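Long-range contacts in alpha-1,4-endofucoidanase (PDB 6DNS), which hydrolyses internal alpha-1,4 linkages between fucose residues of fucoidan, as an endo-acting, retaining enzyme of glycoside hydrolase family 107: residues G293-G298 / A340-K345; A353-C358 / T396-A401. All coordinates share one frame; numbering follows the deposited sequence.

Interaction 1 of 2, residues G293-G298 / A340-K345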
loop_
_atom_site.group_PDB
_atom_site.type_symbol
_atom_site.label_atom_id
_atom_site.label_comp_id
_atom_site.label_asym_id
_atom_site.label_seq_id
_atom_site.Cartn_x
_atom_site.Cartn_y
_atom_site.Cartn_z
ATOM N N GLY A 293 1.891 -11.011 -14.712
ATOM C CA GLY A 293 2.934 -10.490 -15.590
ATOM C C GLY A 293 4.340 -10.566 -15.031
ATOM O O GLY A 293 5.051 -9.561 -14.989
ATOM N N HIS A 294 4.737 -11.761 -14.609
ATOM C CA HIS A 294 6.111 -12.022 -14.186
ATOM C C HIS A 294 6.987 -12.077 -15.446
ATOM O O HIS A 294 6.615 -12.743 -16.413
ATOM C CB HIS A 294 6.186 -13.347 -13.421
ATOM C CG HIS A 294 7.401 -13.487 -12.560
ATOM N ND1 HIS A 294 7.461 -12.994 -11.274
ATOM C CD2 HIS A 294 8.597 -14.080 -12.791
ATOM C CE1 HIS A 294 8.646 -13.266 -10.755
ATOM N NE2 HIS A 294 9.353 -13.925 -11.655
ATOM N N PRO A 295 8.139 -11.372 -15.455
ATOM C CA PRO A 295 8.990 -11.392 -16.651
ATOM C C PRO A 295 9.697 -12.731 -16.868
ATOM O O PRO A 295 9.749 -13.566 -15.963
ATOM C CB PRO A 295 10.012 -10.282 -16.375
ATOM C CG PRO A 295 10.088 -10.207 -14.894
ATOM C CD PRO A 295 8.701 -10.503 -14.404
ATOM N N PHE A 296 10.232 -12.911 -18.072
ATOM C CA PHE A 296 10.968 -14.125 -18.431
ATOM C C PHE A 296 12.351 -14.084 -17.783
ATOM O O PHE A 296 12.977 -13.024 -17.717
ATOM C CB PHE A 296 11.092 -14.258 -19.955
ATOM C CG PHE A 296 9.769 -14.321 -20.670
ATOM C CD1 PHE A 296 9.091 -15.528 -20.803
ATOM C CD2 PHE A 296 9.197 -13.173 -21.212
ATOM C CE1 PHE A 296 7.872 -15.588 -21.464
ATOM C CE2 PHE A 296 7.976 -13.225 -21.869
ATOM C CZ PHE A 296 7.311 -14.434 -21.990
ATOM N N GLY A 297 12.815 -15.239 -17.305
ATOM C CA GLY A 297 14.062 -15.329 -16.544
ATOM C C GLY A 297 13.877 -14.740 -15.160
ATOM O O GLY A 297 14.379 -13.651 -14.875
ATOM N N GLY A 298 13.157 -15.472 -14.308
ATOM C CA GLY A 298 12.720 -14.989 -12.990
ATOM C C GLY A 298 13.828 -14.441 -12.112
ATOM O O GLY A 298 13.934 -13.226 -11.921
ATOM N N ALA A 340 -3.947 -6.298 -19.638
ATOM C CA ALA A 340 -2.544 -6.703 -19.700
ATOM C C ALA A 340 -1.729 -5.851 -18.734
ATOM O O ALA A 340 -1.829 -4.625 -18.744
ATOM C CB ALA A 340 -2.004 -6.562 -21.115
ATOM N N HIS A 341 -0.939 -6.516 -17.896
ATOM C CA HIS A 341 -0.145 -5.854 -16.869
ATOM C C HIS A 341 1.185 -6.585 -16.709
ATOM O O HIS A 341 1.248 -7.805 -16.855
ATOM C CB HIS A 341 -0.938 -5.802 -15.555
ATOM C CG HIS A 341 -0.097 -5.615 -14.327
ATOM N ND1 HIS A 341 0.444 -6.672 -13.628
ATOM C CD2 HIS A 341 0.285 -4.494 -13.671
ATOM C CE1 HIS A 341 1.131 -6.211 -12.597
ATOM N NE2 HIS A 341 1.049 -4.892 -12.599
ATOM N N PHE A 342 2.233 -5.823 -16.400
ATOM C CA PHE A 342 3.601 -6.327 -16.338
ATOM C C PHE A 342 4.193 -5.976 -14.974
ATOM O O PHE A 342 3.974 -4.876 -14.465
ATOM C CB PHE A 342 4.399 -5.694 -17.488
ATOM C CG PHE A 342 5.791 -6.251 -17.695
ATOM C CD1 PHE A 342 6.083 -7.605 -17.515
ATOM C CD2 PHE A 342 6.811 -5.409 -18.137
ATOM C CE1 PHE A 342 7.363 -8.092 -17.735
ATOM C CE2 PHE A 342 8.091 -5.893 -18.362
ATOM C CZ PHE A 342 8.368 -7.237 -18.159
ATOM N N PHE A 343 4.943 -6.911 -14.390
ATOM C CA PHE A 343 5.549 -6.738 -13.065
ATOM C C PHE A 343 7.068 -6.985 -13.135
ATOM O O PHE A 343 7.570 -7.947 -12.548
ATOM C CB PHE A 343 4.837 -7.674 -12.059
ATOM C CG PHE A 343 5.220 -7.481 -10.598
ATOM C CD1 PHE A 343 5.926 -6.365 -10.133
ATOM C CD2 PHE A 343 4.817 -8.432 -9.663
ATOM C CE1 PHE A 343 6.243 -6.227 -8.788
ATOM C CE2 PHE A 343 5.128 -8.294 -8.318
ATOM C CZ PHE A 343 5.842 -7.191 -7.879
ATOM N N PRO A 344 7.807 -6.103 -13.850
ATOM C CA PRO A 344 9.262 -6.227 -13.953
ATOM C C PRO A 344 9.992 -5.653 -12.743
ATOM O O PRO A 344 9.358 -5.139 -11.817
ATOM C CB PRO A 344 9.585 -5.388 -15.189
ATOM C CG PRO A 344 8.572 -4.303 -15.154
ATOM C CD PRO A 344 7.324 -4.913 -14.580
ATOM N N LYS A 345 11.321 -5.732 -12.779
ATOM C CA LYS A 345 12.180 -5.179 -11.731
ATOM C C LYS A 345 13.129 -4.152 -12.334
ATOM O O LYS A 345 13.695 -4.368 -13.404
ATOM C CB LYS A 345 12.958 -6.279 -10.994
ATOM C CG LYS A 345 13.787 -7.215 -11.862
ATOM C CD LYS A 345 14.407 -8.318 -11.019
ATOM C CE LYS A 345 15.052 -9.392 -11.878
ATOM N NZ LYS A 345 15.329 -10.631 -11.099
#
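Strand 341-342, at one border of the parallel sheet in the catalytic domain, meets the loop that precedes helix 306-321, and across the two segments the CA atoms of G293 and F342 lie nearest each other. The amide N of F343 donates to G293 O at 2.7 Å, while G293 CA offers a C-H to H341 O at 3.4 Å. With no side chain at G293, its CA can press against the strand in this way. Farther along, P295 takes over. Its CB lies 3.7 Å from F342 CE1, and its CD rests 3.4 Å from F343 O, a carbonyl whose hydrogen-bond donor is W351 NE1. The phenyl group of F342 is swung away from its own backbone N (chi1 -172°), which brings CD1 to 3.4 Å from G293 O and lets CE1 reach P295. P344 CD lies over one face of the same ring, near its rim, and L315, V316 and M319 of helix 306-321 add to the surrounding apolar packing. At the far end, K345 stretches its chain out straight beyond CG, and NZ donates to G298 O at 3.1 Å, lying in the carbonyl plane with a C=O...N angle of 156°. The ammonium group also donates to the carbonyls of G300 and T349 and makes a cation-pi contact with W351. Three neutral carbonyls and an indole thus surround one positive charge; the carbonyl dipoles converging on NZ probably stabilise it, and one side chain links the 298-300 loop to T349, just beyond the strand segment.

Interaction 2 of 2, residues A353-C358 / T396-A401; sequences AGNTPC and TLQPYA
Y400 lays one face of its phenol ring against P357, whose CD sits 3.7 Å from the ring centroid and 17° off the ring normal, a CH-pi contact. The proline is displaced toward the rim, so that its CB comes within 3.4 Å of Y400 CE1 and the CD1-CE1 side of the ring carries most of the overlap. While the face packs, the hydroxyl bonds: Y400 OH donates to G354 O at 2.7 Å. That acceptor lies at the edge of the phenol, in the ring plane, yet seen from the peptide the donor stands well above the carbonyl plane, 57° out of it, and does not follow a lone pair. The ring reaches the loop because CG is set between the backbone N and the carbonyl carbon (chi1 75°), a position that sends it off the start of the helix toward 353-358. Beside it, Q398 CG lies 3.6 Å from G354 O, and the bend at chi2 turns the amide so that NE2 faces the loop. A water joins this side chain to the loop by accepting from G354 N at 2.7 Å and from Q398 NE2 at 3.2 Å. G354 is therefore approached through both polar backbone atoms, its O by the phenol and its N through the water. S347 and P383 also pack on Y400, continuing its surroundings beyond the two segments. Q398 occupies the N-cap position of helix 399-415, its O receiving a weak bond from A401 N, and P399 follows at the first helical position, where a proline has no amide hydrogen to leave unbonded. A surface loop is here joined to a helix N-terminus by a proline-aromatic CH-pi contact and a tyrosine hydroxyl-to-carbonyl bond, on helix 399-415, the last helix of the chain, after which its regular structure is all strand.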
loop_
_atom_site.group_PDB
_atom_site.type_symbol
_atom_site.label_atom_id
_atom_site.label_comp_id
_atom_site.label_asym_id
_atom_site.label_seq_id
_atom_site.Cartn_x
_atom_site.Cartn_y
_atom_site.Cartn_z
ATOM N N ALA A 353 14.812 -4.161 -4.076
ATOM C CA ALA A 353 16.140 -3.619 -3.767
ATOM C C ALA A 353 17.150 -3.923 -4.879
ATOM O O ALA A 353 16.844 -4.653 -5.824
ATOM C CB ALA A 353 16.636 -4.179 -2.440
ATOM N N GLY A 354 18.345 -3.347 -4.756
ATOM C CA GLY A 354 19.433 -3.548 -5.718
ATOM C C GLY A 354 20.197 -2.261 -5.973
ATOM O O GLY A 354 19.595 -1.192 -6.098
ATOM N N ASN A 355 21.522 -2.371 -6.064
ATOM C CA ASN A 355 22.402 -1.211 -6.244
ATOM C C ASN A 355 22.699 -0.870 -7.711
ATOM O O ASN A 355 23.377 0.124 -7.973
ATOM C CB ASN A 355 23.725 -1.437 -5.506
ATOM C CG ASN A 355 23.531 -1.714 -4.027
ATOM O OD1 ASN A 355 23.783 -2.820 -3.554
ATOM N ND2 ASN A 355 23.071 -0.712 -3.293
ATOM N N THR A 356 22.201 -1.676 -8.654
ATOM C CA THR A 356 22.444 -1.459 -10.082
ATOM C C THR A 356 21.141 -1.512 -10.888
ATOM O O THR A 356 20.415 -2.502 -10.793
ATOM C CB THR A 356 23.386 -2.537 -10.657
ATOM O OG1 THR A 356 24.540 -2.675 -9.820
ATOM C CG2 THR A 356 23.820 -2.176 -12.079
ATOM N N PRO A 357 20.850 -0.464 -11.694
ATOM C CA PRO A 357 19.693 -0.547 -12.593
ATOM C C PRO A 357 19.955 -1.518 -13.743
ATOM O O PRO A 357 21.065 -1.545 -14.274
ATOM C CB PRO A 357 19.551 0.882 -13.134
ATOM C CG PRO A 357 20.902 1.488 -12.998
ATOM C CD PRO A 357 21.564 0.822 -11.828
ATOM N N CYS A 358 18.945 -2.303 -14.113
ATOM C CA CYS A 358 19.067 -3.241 -15.233
ATOM C C CYS A 358 18.978 -2.535 -16.591
ATOM O O CYS A 358 19.632 -2.955 -17.545
ATOM C CB CYS A 358 18.020 -4.354 -15.133
ATOM S SG CYS A 358 16.304 -3.811 -15.276
ATOM N N THR A 396 13.534 4.188 1.370
ATOM C CA THR A 396 13.326 5.184 0.321
ATOM C C THR A 396 14.032 4.694 -0.937
ATOM O O THR A 396 14.957 3.881 -0.848
ATOM C CB THR A 396 13.892 6.554 0.729
ATOM O OG1 THR A 396 15.279 6.426 1.062
ATOM C CG2 THR A 396 13.135 7.109 1.928
ATOM N N LEU A 397 13.598 5.182 -2.100
ATOM C CA LEU A 397 14.153 4.743 -3.386
ATOM C C LEU A 397 15.644 5.029 -3.498
ATOM O O LEU A 397 16.125 6.035 -2.976
ATOM C CB LEU A 397 13.450 5.438 -4.562
ATOM C CG LEU A 397 11.971 5.152 -4.813
ATOM C CD1 LEU A 397 11.478 5.980 -5.991
ATOM C CD2 LEU A 397 11.741 3.671 -5.065
ATOM N N GLN A 398 16.362 4.134 -4.179
ATOM C CA GLN A 398 17.729 4.401 -4.638
ATOM C C GLN A 398 17.738 5.694 -5.467
ATOM O O GLN A 398 16.839 5.886 -6.295
ATOM C CB GLN A 398 18.241 3.245 -5.505
ATOM C CG GLN A 398 18.677 2.013 -4.723
ATOM C CD GLN A 398 20.071 2.131 -4.120
ATOM O OE1 GLN A 398 20.738 3.161 -4.240
ATOM N NE2 GLN A 398 20.515 1.065 -3.465
ATOM N N PRO A 399 18.736 6.581 -5.252
ATOM C CA PRO A 399 18.868 7.810 -6.052
ATOM C C PRO A 399 18.782 7.612 -7.572
ATOM O O PRO A 399 18.148 8.422 -8.253
ATOM C CB PRO A 399 20.252 8.332 -5.661
ATOM C CG PRO A 399 20.432 7.873 -4.259
ATOM C CD PRO A 399 19.706 6.560 -4.138
ATOM N N TYR A 400 19.407 6.552 -8.089
ATOM C CA TYR A 400 19.337 6.241 -9.525
ATOM C C TYR A 400 17.912 5.879 -9.970
ATOM O O TYR A 400 17.509 6.209 -11.087
ATOM C CB TYR A 400 20.340 5.137 -9.918
ATOM C CG TYR A 400 19.964 3.720 -9.517
ATOM C CD1 TYR A 400 19.075 2.967 -10.287
ATOM C CD2 TYR A 400 20.518 3.119 -8.384
ATOM C CE1 TYR A 400 18.727 1.674 -9.928
ATOM C CE2 TYR A 400 20.178 1.818 -8.023
ATOM C CZ TYR A 400 19.282 1.103 -8.802
ATOM O OH TYR A 400 18.928 -0.181 -8.474
ATOM N N ALA A 401 17.167 5.197 -9.098
ATOM C CA ALA A 401 15.785 4.805 -9.384
ATOM C C ALA A 401 14.852 6.011 -9.466
ATOM O O ALA A 401 14.029 6.095 -10.378
ATOM C CB ALA A 401 15.281 3.815 -8.343
HETATM O O HOH W 1 19.256 -1.772 -2.700
#

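The two contacts follow one another along the chain, with centres 18 Å apart. They share a seam where K345 O packs against C358 SG at 3.3 Å, and a backbone bond between Q346 and C358 lies next to it. Interaction 1 is the buried one: the side chain of F343 lies about 4 Å from a 1,2-ethanediol molecule that was probably picked up during crystallisation and may mark a pocket, and that of H341 lies about 13 Å from a calcium ion. Interaction 2 is at the surface, away from the calcium sites. Together they illustrate how one connection, leaving strand 341-342, is secured first inside the catalytic domain and then at the N-terminus of helix 399-415.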